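PDB 2J2M: catalase from Exiguobacterium oxidotolerans, which breaks down hydrogen peroxide into water and oxygen at a haem group, as a homotetramer of the classical catalase family. Local coordinates for residues G59-H63 and Y306-T310; N209-I213 and Q263-P267; P349-Q353 and D369-K375; M437-N441 and L470-L474; L443-Q448 and L474-L478. All coordinates share one frame; numbering follows the deposited sequence.

In the fold
Interactions 1 and 2 both reach the antiparallel sheet of the catalase barrel, their centres about 33 Å apart: interaction 1, partly buried, sets a short helix against strand 59-68 with polar side chains and a water, whereas interaction 2 is a buried strand pair joined by backbone bonds and apolar packing. Interaction 3, partly buried and about 20 Å from interaction 1 between centres, joins two loop segments through side-chain amides at a subunit boundary; interactions 1 and 3 both touch the second subunit. Interactions 4 and 5 share L474 and helices 433-447 and 468-477. Both are apolar across the gap; interaction 4 is mostly buried, with exposed K473 at its margin, and interaction 5 only partly buried.

Interaction 1 (G59-H63 and Y306-T310); sequences GFGAH and YFAET
T310, Y306 and E309 fix a short helix against G59, G61 and H63 at the start of strand 59-68 of the catalase beta-barrel. T310 points at the strand: with OG1 beside the backbone N (chi1 -47°), CG2 falls anti to that N and comes within 3.3 Å of G61 N. G61, bare of a side chain, leaves room for T310 OG1 and its water. T310 OG1 lies 2.7 Å from a water that accepts from G61 N at 3.0 Å, bridging helix and strand. The CB of T310 sits over the centre of one face of the Y306 ring. Swung out anti to its backbone N (chi1 -177°), that ring brings OH to G59, the hydroxyl donating to G59 O over 2.6 Å, from above the carbonyl plane. G59 lies near the bound haem. F60 faces the other way, onto helix 241-251, and the H63 ring meets F91 of strand 87-95. Around the helix the tetramer closes in, with F307 on D369 of the second subunit and Y306 on N156 of the third. At the far end, the extended E309 chain crosses H63 at about a right angle; OE1 lies at the edge of the imidazole and accepts from H63 NE2, in a bond whose modelled 2.4 Å is doubtfully short, with the carboxylate plane turned 44° from the ring.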
# COMPACT_ATOMS: atom_id res chain seq x y z
N GLY A 59 23.28 2.05 -1.49
CA GLY A 59 23.84 3.17 -0.75
C GLY A 59 24.28 2.94 0.70
O GLY A 59 24.06 1.86 1.28
N PHE A 60 24.86 4.00 1.28
CA PHE A 60 25.46 3.99 2.60
C PHE A 60 25.23 5.32 3.30
O PHE A 60 25.56 6.37 2.75
CB PHE A 60 26.99 3.71 2.53
CG PHE A 60 27.70 3.93 3.87
CD1 PHE A 60 27.78 2.89 4.81
CD2 PHE A 60 28.25 5.19 4.19
CE1 PHE A 60 28.41 3.08 6.04
CE2 PHE A 60 28.87 5.41 5.43
CZ PHE A 60 28.95 4.35 6.37
N GLY A 61 24.72 5.26 4.52
CA GLY A 61 24.41 6.46 5.29
C GLY A 61 25.10 6.55 6.63
O GLY A 61 25.32 5.53 7.31
N ALA A 62 25.44 7.78 7.00
CA ALA A 62 26.03 8.06 8.33
C ALA A 62 25.65 9.41 8.88
O ALA A 62 25.25 10.31 8.13
CB ALA A 62 27.55 7.91 8.30
N HIS A 63 25.73 9.52 10.20
CA HIS A 63 25.48 10.76 10.93
C HIS A 63 26.75 11.56 11.12
O HIS A 63 27.85 11.00 11.21
CB HIS A 63 24.96 10.46 12.33
CG HIS A 63 23.62 9.82 12.35
ND1 HIS A 63 22.46 10.55 12.31
CD2 HIS A 63 23.26 8.52 12.40
CE1 HIS A 63 21.43 9.72 12.35
NE2 HIS A 63 21.89 8.48 12.40
N TYR A 306 20.27 0.16 9.88
CA TYR A 306 20.35 0.57 8.47
C TYR A 306 18.95 0.84 7.90
O TYR A 306 18.70 1.88 7.31
CB TYR A 306 21.11 -0.49 7.65
CG TYR A 306 21.31 -0.13 6.18
CD1 TYR A 306 22.55 0.36 5.72
CD2 TYR A 306 20.27 -0.28 5.25
CE1 TYR A 306 22.75 0.67 4.38
CE2 TYR A 306 20.46 0.03 3.92
CZ TYR A 306 21.70 0.50 3.49
OH TYR A 306 21.86 0.82 2.16
N PHE A 307 18.04 -0.11 8.10
CA PHE A 307 16.71 0.01 7.57
C PHE A 307 16.02 1.31 8.00
O PHE A 307 15.48 2.03 7.15
CB PHE A 307 15.85 -1.18 7.91
CG PHE A 307 14.49 -1.09 7.31
CD1 PHE A 307 13.40 -0.73 8.09
CD2 PHE A 307 14.32 -1.29 5.94
CE1 PHE A 307 12.12 -0.61 7.51
CE2 PHE A 307 13.07 -1.19 5.35
CZ PHE A 307 11.95 -0.84 6.13
N ALA A 308 16.04 1.58 9.31
CA ALA A 308 15.34 2.72 9.91
C ALA A 308 16.02 4.04 9.62
O ALA A 308 15.41 5.10 9.76
CB ALA A 308 15.16 2.54 11.44
N GLU A 309 17.28 4.00 9.24
CA GLU A 309 17.99 5.24 9.02
C GLU A 309 18.33 5.39 7.56
O GLU A 309 17.72 6.19 6.88
CB GLU A 309 19.23 5.38 9.95
CG GLU A 309 18.91 5.41 11.48
CD GLU A 309 20.17 5.36 12.34
OE1 GLU A 309 21.03 6.24 12.18
OE2 GLU A 309 20.31 4.43 13.17
N THR A 310 19.27 4.59 7.05
CA THR A 310 19.71 4.69 5.66
C THR A 310 18.58 4.36 4.66
O THR A 310 18.38 5.08 3.66
CB THR A 310 20.97 3.85 5.41
OG1 THR A 310 21.93 4.10 6.44
CG2 THR A 310 21.62 4.19 4.06
O HOH W 1 24.41 3.01 6.54

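Interaction 2 (N209-I213 and Q263-P267); sequences NTVYI and QVLDP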
# COMPACT_ATOMS: atom_id res chain seq x y z
N ASN A 209 18.09 40.58 -2.10
CA ASN A 209 18.96 40.37 -3.25
C ASN A 209 19.19 38.89 -3.49
O ASN A 209 19.64 38.16 -2.60
CB ASN A 209 20.33 41.04 -3.05
CG ASN A 209 21.15 41.05 -4.33
OD1 ASN A 209 20.66 41.49 -5.37
ND2 ASN A 209 22.38 40.54 -4.26
N THR A 210 18.91 38.45 -4.71
CA THR A 210 19.16 37.03 -5.03
C THR A 210 20.37 36.82 -5.92
O THR A 210 20.58 37.57 -6.85
CB THR A 210 17.86 36.23 -5.45
OG1 THR A 210 18.16 35.24 -6.44
CG2 THR A 210 16.77 37.13 -5.95
N VAL A 211 21.21 35.84 -5.57
CA VAL A 211 22.28 35.38 -6.47
C VAL A 211 22.06 33.91 -6.85
O VAL A 211 21.43 33.16 -6.09
CB VAL A 211 23.71 35.56 -5.83
CG1 VAL A 211 24.07 37.05 -5.67
CG2 VAL A 211 23.80 34.84 -4.46
N TYR A 212 22.57 33.51 -8.01
CA TYR A 212 22.70 32.09 -8.38
C TYR A 212 23.93 31.43 -7.75
O TYR A 212 25.04 31.96 -7.82
CB TYR A 212 22.78 31.90 -9.90
CG TYR A 212 21.49 32.18 -10.63
CD1 TYR A 212 20.42 31.27 -10.57
CD2 TYR A 212 21.33 33.35 -11.38
CE1 TYR A 212 19.24 31.51 -11.24
CE2 TYR A 212 20.14 33.61 -12.05
CZ TYR A 212 19.09 32.68 -11.98
OH TYR A 212 17.92 32.93 -12.64
N ILE A 213 23.72 30.25 -7.19
CA ILE A 213 24.81 29.56 -6.50
C ILE A 213 24.92 28.10 -6.93
O ILE A 213 23.91 27.46 -7.23
CB ILE A 213 24.67 29.66 -4.94
CG1 ILE A 213 23.53 28.76 -4.44
CG2 ILE A 213 24.46 31.11 -4.48
CD1 ILE A 213 24.00 27.43 -3.93
N GLN A 263 29.84 28.64 -5.28
CA GLN A 263 30.05 29.51 -6.44
C GLN A 263 28.85 30.43 -6.63
O GLN A 263 27.69 29.99 -6.59
CB GLN A 263 30.30 28.69 -7.70
CG GLN A 263 31.67 28.02 -7.74
CD GLN A 263 31.77 27.05 -8.88
OE1 GLN A 263 31.09 26.04 -8.90
NE2 GLN A 263 32.61 27.37 -9.85
N VAL A 264 29.16 31.71 -6.84
CA VAL A 264 28.17 32.77 -6.90
C VAL A 264 28.21 33.52 -8.24
O VAL A 264 29.25 34.03 -8.67
CB VAL A 264 28.34 33.76 -5.73
CG1 VAL A 264 27.27 34.84 -5.77
CG2 VAL A 264 28.28 33.01 -4.39
N LEU A 265 27.05 33.57 -8.87
CA LEU A 265 26.86 34.15 -10.17
C LEU A 265 25.67 35.09 -10.09
O LEU A 265 24.55 34.66 -9.81
CB LEU A 265 26.56 33.06 -11.20
CG LEU A 265 26.17 33.56 -12.60
CD1 LEU A 265 27.33 34.28 -13.34
CD2 LEU A 265 25.62 32.41 -13.43
N ASP A 266 25.93 36.37 -10.33
CA ASP A 266 24.89 37.38 -10.25
C ASP A 266 23.89 37.19 -11.40
O ASP A 266 24.29 36.94 -12.55
CB ASP A 266 25.51 38.76 -10.28
CG ASP A 266 24.51 39.83 -10.06
OD1 ASP A 266 24.44 40.37 -8.93
OD2 ASP A 266 23.75 40.13 -11.01
N PRO A 267 22.59 37.25 -11.09
CA PRO A 267 21.59 37.09 -12.16
C PRO A 267 21.77 38.00 -13.39
O PRO A 267 21.39 37.61 -14.50
CB PRO A 267 20.27 37.37 -11.44
CG PRO A 267 20.55 36.84 -10.02
CD PRO A 267 21.95 37.40 -9.77
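Y212 and L265 are joined by a pair of backbone hydrogen bonds, L265 N to Y212 O at 2.8 Å and Y212 N to L265 O at 2.9 Å. The first is the straighter (161° at the hydrogen). They make Y212 and L265 an antiparallel hydrogen-bonded pair, followed by the non-hydrogen-bonded pair I213 and V264. Weaker CA-H...O contacts fill in beside them: V264 CA approaches Y212 O at 3.4 Å, and I213 CA lies close to Q263 O.

Y212 and L265 share one face of the sheet, their CB atoms 4.2 Å apart. With CG anti to its carbonyl carbon (chi1 -71°), the Y212 ring turns its edge to L265 O and P267: CE2 is 3.8 Å from P267 CB, with P267 CA near the ring plane. The ring's phenol end is held elsewhere, its OH hydrogen-bonding to E328. P267 also closes on the neighbouring backbone, its CD 3.2 Å from T210 O. On the other face V264 sends CG1 into the side of V211, 3.6 Å from V211 CB, while its CG2 is more loosely set against CG2 of I213. Q263 directs its polar end away, to R216, W284 and I289. The short axes are 131° apart in direction, well short of antiparallel, which reflects strong twist and coiling. Strand 210-219 bonds to strand 201-204 along its other edge, as expected in the strongly curled antiparallel barrel that characterises haem catalases.

Interaction 3 (P349-Q353 and D369-K375); sequences PNYQQ and DGAMPFK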
# COMPACT_ATOMS: atom_id res chain seq x y z
N PRO A 349 2.83 7.96 3.26
CA PRO A 349 2.27 9.30 3.36
C PRO A 349 2.76 10.15 4.53
O PRO A 349 2.89 11.37 4.39
CB PRO A 349 0.76 9.03 3.44
CG PRO A 349 0.60 7.72 2.70
CD PRO A 349 1.78 6.94 3.15
N ASN A 350 3.04 9.51 5.67
CA ASN A 350 3.55 10.23 6.83
C ASN A 350 5.08 10.01 7.00
O ASN A 350 5.60 10.01 8.12
CB ASN A 350 2.78 9.79 8.08
CG ASN A 350 1.37 10.34 8.13
OD1 ASN A 350 1.15 11.48 7.77
ND2 ASN A 350 0.41 9.53 8.55
N TYR A 351 5.78 9.84 5.87
CA TYR A 351 7.20 9.57 5.92
C TYR A 351 7.97 10.64 6.71
O TYR A 351 8.96 10.32 7.36
CB TYR A 351 7.76 9.40 4.50
CG TYR A 351 8.03 10.68 3.69
CD1 TYR A 351 9.31 11.29 3.70
CD2 TYR A 351 7.04 11.25 2.92
CE1 TYR A 351 9.58 12.43 2.94
CE2 TYR A 351 7.29 12.40 2.17
CZ TYR A 351 8.56 12.98 2.17
OH TYR A 351 8.79 14.12 1.39
N GLN A 352 7.49 11.88 6.66
CA GLN A 352 8.13 12.98 7.39
C GLN A 352 8.02 12.89 8.92
O GLN A 352 8.67 13.67 9.62
CB GLN A 352 7.61 14.35 6.91
CG GLN A 352 8.51 15.00 5.83
CD GLN A 352 9.97 15.05 6.24
OE1 GLN A 352 10.81 14.35 5.68
NE2 GLN A 352 10.28 15.86 7.24
N GLN A 353 7.21 11.95 9.42
CA GLN A 353 7.10 11.70 10.87
C GLN A 353 8.13 10.70 11.43
O GLN A 353 8.30 10.59 12.64
CB GLN A 353 5.69 11.21 11.20
CG GLN A 353 4.51 12.14 10.79
CD GLN A 353 3.19 11.59 11.29
OE1 GLN A 353 3.14 10.48 11.89
NE2 GLN A 353 2.10 12.33 11.03
N ASP A 369 -4.09 12.96 9.73
CA ASP A 369 -4.45 11.59 9.31
C ASP A 369 -3.36 10.93 8.45
O ASP A 369 -2.16 11.11 8.72
CB ASP A 369 -5.83 11.57 8.62
CG ASP A 369 -7.00 12.03 9.54
OD1 ASP A 369 -8.15 11.88 9.11
OD2 ASP A 369 -6.80 12.53 10.67
N GLY A 370 -3.78 10.18 7.42
CA GLY A 370 -2.84 9.38 6.61
C GLY A 370 -2.36 8.12 7.33
O GLY A 370 -2.27 8.09 8.57
N ALA A 371 -2.03 7.08 6.56
CA ALA A 371 -1.68 5.77 7.12
C ALA A 371 -0.58 5.88 8.17
O ALA A 371 0.38 6.64 8.03
CB ALA A 371 -1.28 4.79 6.02
N MET A 372 -0.74 5.11 9.23
CA MET A 372 0.24 4.99 10.29
C MET A 372 0.55 6.37 10.87
O MET A 372 1.69 6.84 10.79
CB MET A 372 1.48 4.26 9.76
CG MET A 372 1.21 2.78 9.45
SD MET A 372 0.95 1.79 10.96
CE MET A 372 2.51 2.14 11.78
N PRO A 373 -0.47 7.02 11.47
CA PRO A 373 -0.41 8.39 11.97
C PRO A 373 0.30 8.54 13.32
O PRO A 373 -0.25 9.13 14.25
CB PRO A 373 -1.89 8.74 12.10
CG PRO A 373 -2.52 7.47 12.49
CD PRO A 373 -1.80 6.43 11.71
N PHE A 374 1.53 8.05 13.42
CA PHE A 374 2.24 8.01 14.70
C PHE A 374 2.39 9.33 15.49
O PHE A 374 2.31 9.31 16.72
CB PHE A 374 3.60 7.35 14.54
CG PHE A 374 4.01 6.57 15.75
CD1 PHE A 374 3.91 5.19 15.77
CD2 PHE A 374 4.48 7.23 16.91
CE1 PHE A 374 4.29 4.48 16.91
CE2 PHE A 374 4.86 6.53 18.06
CZ PHE A 374 4.78 5.16 18.07
N LYS A 375 2.61 10.45 14.79
CA LYS A 375 2.76 11.79 15.40
C LYS A 375 1.58 12.72 15.03
O LYS A 375 1.76 13.94 14.80
CB LYS A 375 4.11 12.44 15.01
CG LYS A 375 5.38 11.76 15.57
CD LYS A 375 5.74 12.20 16.99
CE LYS A 375 6.90 13.22 17.04
NZ LYS A 375 6.46 14.65 17.16
O HOH W 2 2.47 6.66 6.23
O HOH W 3 -0.89 12.21 10.72
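N350 and Q353, in the long loop that follows helix 330-346, grip the backbone of D369-K375 in the wrapping segment by which catalase links its barrel to its C-terminal helices. The N350 side chain, with CG anti to its carbonyl carbon (chi1 -73°), pushes its amide nitrogen into a cluster of carbonyls. ND2 donates to D369 O at 3.0 Å, that oxygen lying in the amide plane, and to A371 O at 2.9 Å, which sits tilted from the plane and is approached from above its carbonyl plane. The opposite end of the amide is also used: OD1 bonds to H44 of the second subunit. A water adds a second link, accepting from N350 N and donating to A371 O over 2.8 Å.

The chain then turns sharply at P373, the centre of an inverse gamma turn with a weak F374 N to M372 O bond, and just past it Q353 takes hold. Its extended side chain lays OE1 against the backbone, accepting from K375 N at 2.9 Å in a nearly straight bond (168°) that comes from above the amide plane. Q353 NE2 reaches D369 O through another water, which is 3.0 Å from NE2 and 2.6 Å from the carbonyl. K375 CB passes alongside the Q353 amide, 3.8 Å from OE1. The F374 side chain leads away from Q353 and stacks on F374 of the second subunit.

Interaction 4 (M437-N441 and L470-L474); sequences MALLN and LGEKL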
# COMPACT_ATOMS: atom_id res chain seq x y z
N MET A 437 43.68 9.34 -21.70
CA MET A 437 43.94 7.96 -22.10
C MET A 437 42.98 6.98 -21.41
O MET A 437 42.50 6.04 -22.04
CB MET A 437 45.42 7.58 -21.90
CG MET A 437 45.82 6.20 -22.48
SD MET A 437 45.30 5.89 -24.22
CE MET A 437 46.83 6.25 -25.12
N ALA A 438 42.69 7.22 -20.13
CA ALA A 438 41.66 6.46 -19.40
C ALA A 438 40.31 6.60 -20.08
O ALA A 438 39.60 5.61 -20.26
CB ALA A 438 41.57 6.91 -17.93
N LEU A 439 39.96 7.83 -20.47
CA LEU A 439 38.68 8.11 -21.12
C LEU A 439 38.54 7.35 -22.43
O LEU A 439 37.49 6.77 -22.71
CB LEU A 439 38.49 9.61 -21.35
CG LEU A 439 37.27 10.03 -22.18
CD1 LEU A 439 35.97 9.87 -21.39
CD2 LEU A 439 37.40 11.46 -22.70
N LEU A 440 39.61 7.35 -23.23
CA LEU A 440 39.63 6.65 -24.52
C LEU A 440 39.47 5.14 -24.32
O LEU A 440 38.64 4.53 -24.98
CB LEU A 440 40.89 6.99 -25.33
CG LEU A 440 41.10 6.36 -26.73
CD1 LEU A 440 39.94 6.67 -27.70
CD2 LEU A 440 42.45 6.78 -27.33
N ASN A 441 40.22 4.55 -23.40
CA ASN A 441 40.11 3.11 -23.17
C ASN A 441 38.73 2.68 -22.63
O ASN A 441 38.22 1.64 -23.03
CB ASN A 441 41.30 2.56 -22.35
CG ASN A 441 42.63 2.57 -23.16
OD1 ASN A 441 43.05 1.53 -23.71
ND2 ASN A 441 43.26 3.74 -23.28
N LEU A 470 40.09 13.61 -30.18
CA LEU A 470 39.42 12.51 -29.48
C LEU A 470 38.58 11.69 -30.46
O LEU A 470 38.62 10.46 -30.44
CB LEU A 470 38.52 13.01 -28.33
CG LEU A 470 37.60 11.94 -27.69
CD1 LEU A 470 38.40 10.77 -27.03
CD2 LEU A 470 36.60 12.54 -26.70
N GLY A 471 37.82 12.39 -31.30
CA GLY A 471 36.99 11.73 -32.29
C GLY A 471 37.81 10.90 -33.27
O GLY A 471 37.39 9.81 -33.65
N GLU A 472 38.98 11.42 -33.66
CA GLU A 472 39.90 10.67 -34.53
C GLU A 472 40.44 9.40 -33.85
O GLU A 472 40.50 8.33 -34.48
CB GLU A 472 41.07 11.56 -34.97
CG GLU A 472 40.72 12.64 -35.97
CD GLU A 472 41.85 13.67 -36.13
OE1 GLU A 472 41.73 14.57 -37.00
OE2 GLU A 472 42.86 13.57 -35.36
N LYS A 473 40.85 9.52 -32.59
CA LYS A 473 41.34 8.36 -31.84
C LYS A 473 40.28 7.28 -31.69
O LYS A 473 40.56 6.11 -31.91
CB LYS A 473 41.89 8.78 -30.49
CG LYS A 473 43.18 9.58 -30.60
CD LYS A 473 43.45 10.42 -29.38
CE LYS A 473 44.92 10.86 -29.37
NZ LYS A 473 45.32 11.60 -28.12
N LEU A 474 39.06 7.68 -31.34
CA LEU A 474 37.93 6.76 -31.22
C LEU A 474 37.65 6.07 -32.56
O LEU A 474 37.40 4.87 -32.60
CB LEU A 474 36.68 7.50 -30.73
CG LEU A 474 36.52 7.85 -29.24
CD1 LEU A 474 35.31 8.76 -29.05
CD2 LEU A 474 36.37 6.61 -28.39
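Beside L440, which meets L474 across the contact, M437 O is gripped by two donors from its own helix: N441 N at 3.0 Å and the side-chain N441 ND2 at 2.7 Å, the latter almost straight at 172°. They reach the carbonyl from opposite faces of its plane, and the oxygen lies in the plane of the N441 amide. Both bonds stay within helix 433-447; no hydrogen bond joins 437-441 to 470-474.

Leucines do most of the joining, with the aliphatic base of K473. L440 buries the most surface of any residue here; with CG anti to its backbone N (chi1 -180°), it stretches its two methyls over the opposite helix. CD1 comes to 3.6 Å from CD2 of L474, the two side chains pointing opposite ways as they pass, and CD2 rests 3.8 Å from K473 CB. There the lysine crosses L440 at about a right angle and contributes its CB, while its extended chain leads the ammonium away. A turn earlier, L470 spreads both branches: its CD2 is 4.2 Å from CD2 of L439, and its CD1 is 4.4 Å from CD1 of L440. L439 and L470 are also covered by Y428 and M178, and F463 of helix 453-466 lies against L470 and L474. The short axes pass 10.9 Å apart at 43°. Helices 422-430, 433-447, 453-466 and 468-477 together form the C-terminal helical domain of catalases.

Interaction 5 (L443-Q448 and L474-L478); sequences LVNDLQ and LSEAL
No flat group stacks between V444 and L478 or their neighbours; the nearest to taking part is the amide of Q448, and there the aliphatic CG does the touching, 4.1 Å from L478 CD1. The rings that matter lie outside: W164 of helix 160-169 meets L443 and L447, and F463 of helix 453-466 meets L443 and L474.

L478 and V444 have the most surface buried. V444 divides its methyls between its partners. CG1, anti to its backbone N (chi1 168°), faces CD1 of L478 at 4.0 Å; CG2 is 3.7 Å from CB of the exposed A477, and also lies 3.8 Å from CD2 of L474. V444 and each of the two leucines lie side by side, pointing opposite ways. L478, the last of the row, forks over the end of helix 433-447: CD2 comes to 4.0 Å from L447 CB, the two side chains crossing at about a right angle, while CD1 goes to V444 and Q448. Its chi2 of 7° is nearly eclipsed, which makes the exact placing of the branches doubtful. Deeper in, L474 turns CD2 to L443 as well, 3.8 Å from its CB. I460 of helix 453-466 also touches L478.

D446, which does not touch 474-478, bonds through OD1 to Y163 and W164. With neither hydrogen bond nor salt bridge across these two segments, the contact rests on the fit and burial of aliphatic carbon, an attraction with little directional preference.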
# COMPACT_ATOMS: atom_id res chain seq x y z
N LEU A 443 35.72 4.42 -23.06
CA LEU A 443 34.80 4.64 -24.19
C LEU A 443 34.88 3.53 -25.24
O LEU A 443 33.86 3.02 -25.71
CB LEU A 443 35.05 5.98 -24.88
CG LEU A 443 34.51 7.22 -24.16
CD1 LEU A 443 34.98 8.47 -24.91
CD2 LEU A 443 32.99 7.16 -24.07
N VAL A 444 36.10 3.17 -25.60
CA VAL A 444 36.30 2.13 -26.58
C VAL A 444 35.71 0.81 -26.06
O VAL A 444 34.83 0.23 -26.71
CB VAL A 444 37.81 2.04 -27.04
CG1 VAL A 444 38.06 0.78 -27.82
CG2 VAL A 444 38.16 3.27 -27.89
N ASN A 445 36.16 0.37 -24.88
CA ASN A 445 35.58 -0.81 -24.21
C ASN A 445 34.06 -0.84 -24.15
O ASN A 445 33.46 -1.91 -24.24
CB ASN A 445 36.11 -0.95 -22.78
CG ASN A 445 35.46 -2.12 -22.04
OD1 ASN A 445 34.61 -1.92 -21.15
ND2 ASN A 445 35.83 -3.35 -22.43
N ASP A 446 33.45 0.33 -23.97
CA ASP A 446 32.00 0.44 -23.91
C ASP A 446 31.36 0.44 -25.30
O ASP A 446 30.30 -0.20 -25.52
CB ASP A 446 31.60 1.70 -23.14
CG ASP A 446 30.47 1.43 -22.16
OD1 ASP A 446 29.33 1.86 -22.41
OD2 ASP A 446 30.72 0.76 -21.16
N LEU A 447 31.99 1.14 -26.25
CA LEU A 447 31.43 1.21 -27.60
C LEU A 447 31.61 -0.08 -28.39
O LEU A 447 30.85 -0.35 -29.31
CB LEU A 447 31.91 2.45 -28.37
CG LEU A 447 31.37 3.77 -27.79
CD1 LEU A 447 32.31 4.96 -28.08
CD2 LEU A 447 29.94 4.05 -28.25
N GLN A 448 32.59 -0.89 -28.00
CA GLN A 448 32.80 -2.23 -28.59
C GLN A 448 31.61 -3.14 -28.31
O GLN A 448 31.44 -4.15 -29.00
CB GLN A 448 34.09 -2.88 -28.07
CG GLN A 448 35.31 -2.58 -28.93
CD GLN A 448 36.64 -2.86 -28.24
OE1 GLN A 448 36.69 -3.35 -27.09
NE2 GLN A 448 37.74 -2.56 -28.94
N LEU A 474 39.06 7.68 -31.34
CA LEU A 474 37.93 6.76 -31.22
C LEU A 474 37.65 6.07 -32.56
O LEU A 474 37.40 4.87 -32.60
CB LEU A 474 36.68 7.50 -30.73
CG LEU A 474 36.52 7.85 -29.24
CD1 LEU A 474 35.31 8.76 -29.05
CD2 LEU A 474 36.37 6.61 -28.39
N SER A 475 37.70 6.85 -33.64
CA SER A 475 37.52 6.36 -35.01
C SER A 475 38.54 5.28 -35.37
O SER A 475 38.18 4.26 -35.96
CB SER A 475 37.65 7.54 -35.98
OG SER A 475 37.69 7.08 -37.32
N GLU A 476 39.80 5.50 -35.02
CA GLU A 476 40.88 4.56 -35.29
C GLU A 476 40.71 3.29 -34.48
O GLU A 476 40.78 2.18 -35.03
CB GLU A 476 42.25 5.18 -35.03
CG GLU A 476 42.75 6.13 -36.15
CD GLU A 476 44.26 6.03 -36.37
OE1 GLU A 476 44.93 7.08 -36.58
OE2 GLU A 476 44.78 4.88 -36.33
N ALA A 477 40.48 3.45 -33.18
CA ALA A 477 40.35 2.31 -32.28
C ALA A 477 39.12 1.44 -32.57
O ALA A 477 39.08 0.29 -32.16
CB ALA A 477 40.36 2.78 -30.81
N LEU A 478 38.15 1.97 -33.31
CA LEU A 478 36.82 1.33 -33.41
C LEU A 478 36.42 0.34 -34.53
O LEU A 478 35.39 -0.29 -34.38
CB LEU A 478 35.69 2.32 -33.09
CG LEU A 478 34.88 2.16 -31.77
CD1 LEU A 478 35.40 1.10 -30.77
CD2 LEU A 478 34.66 3.51 -31.08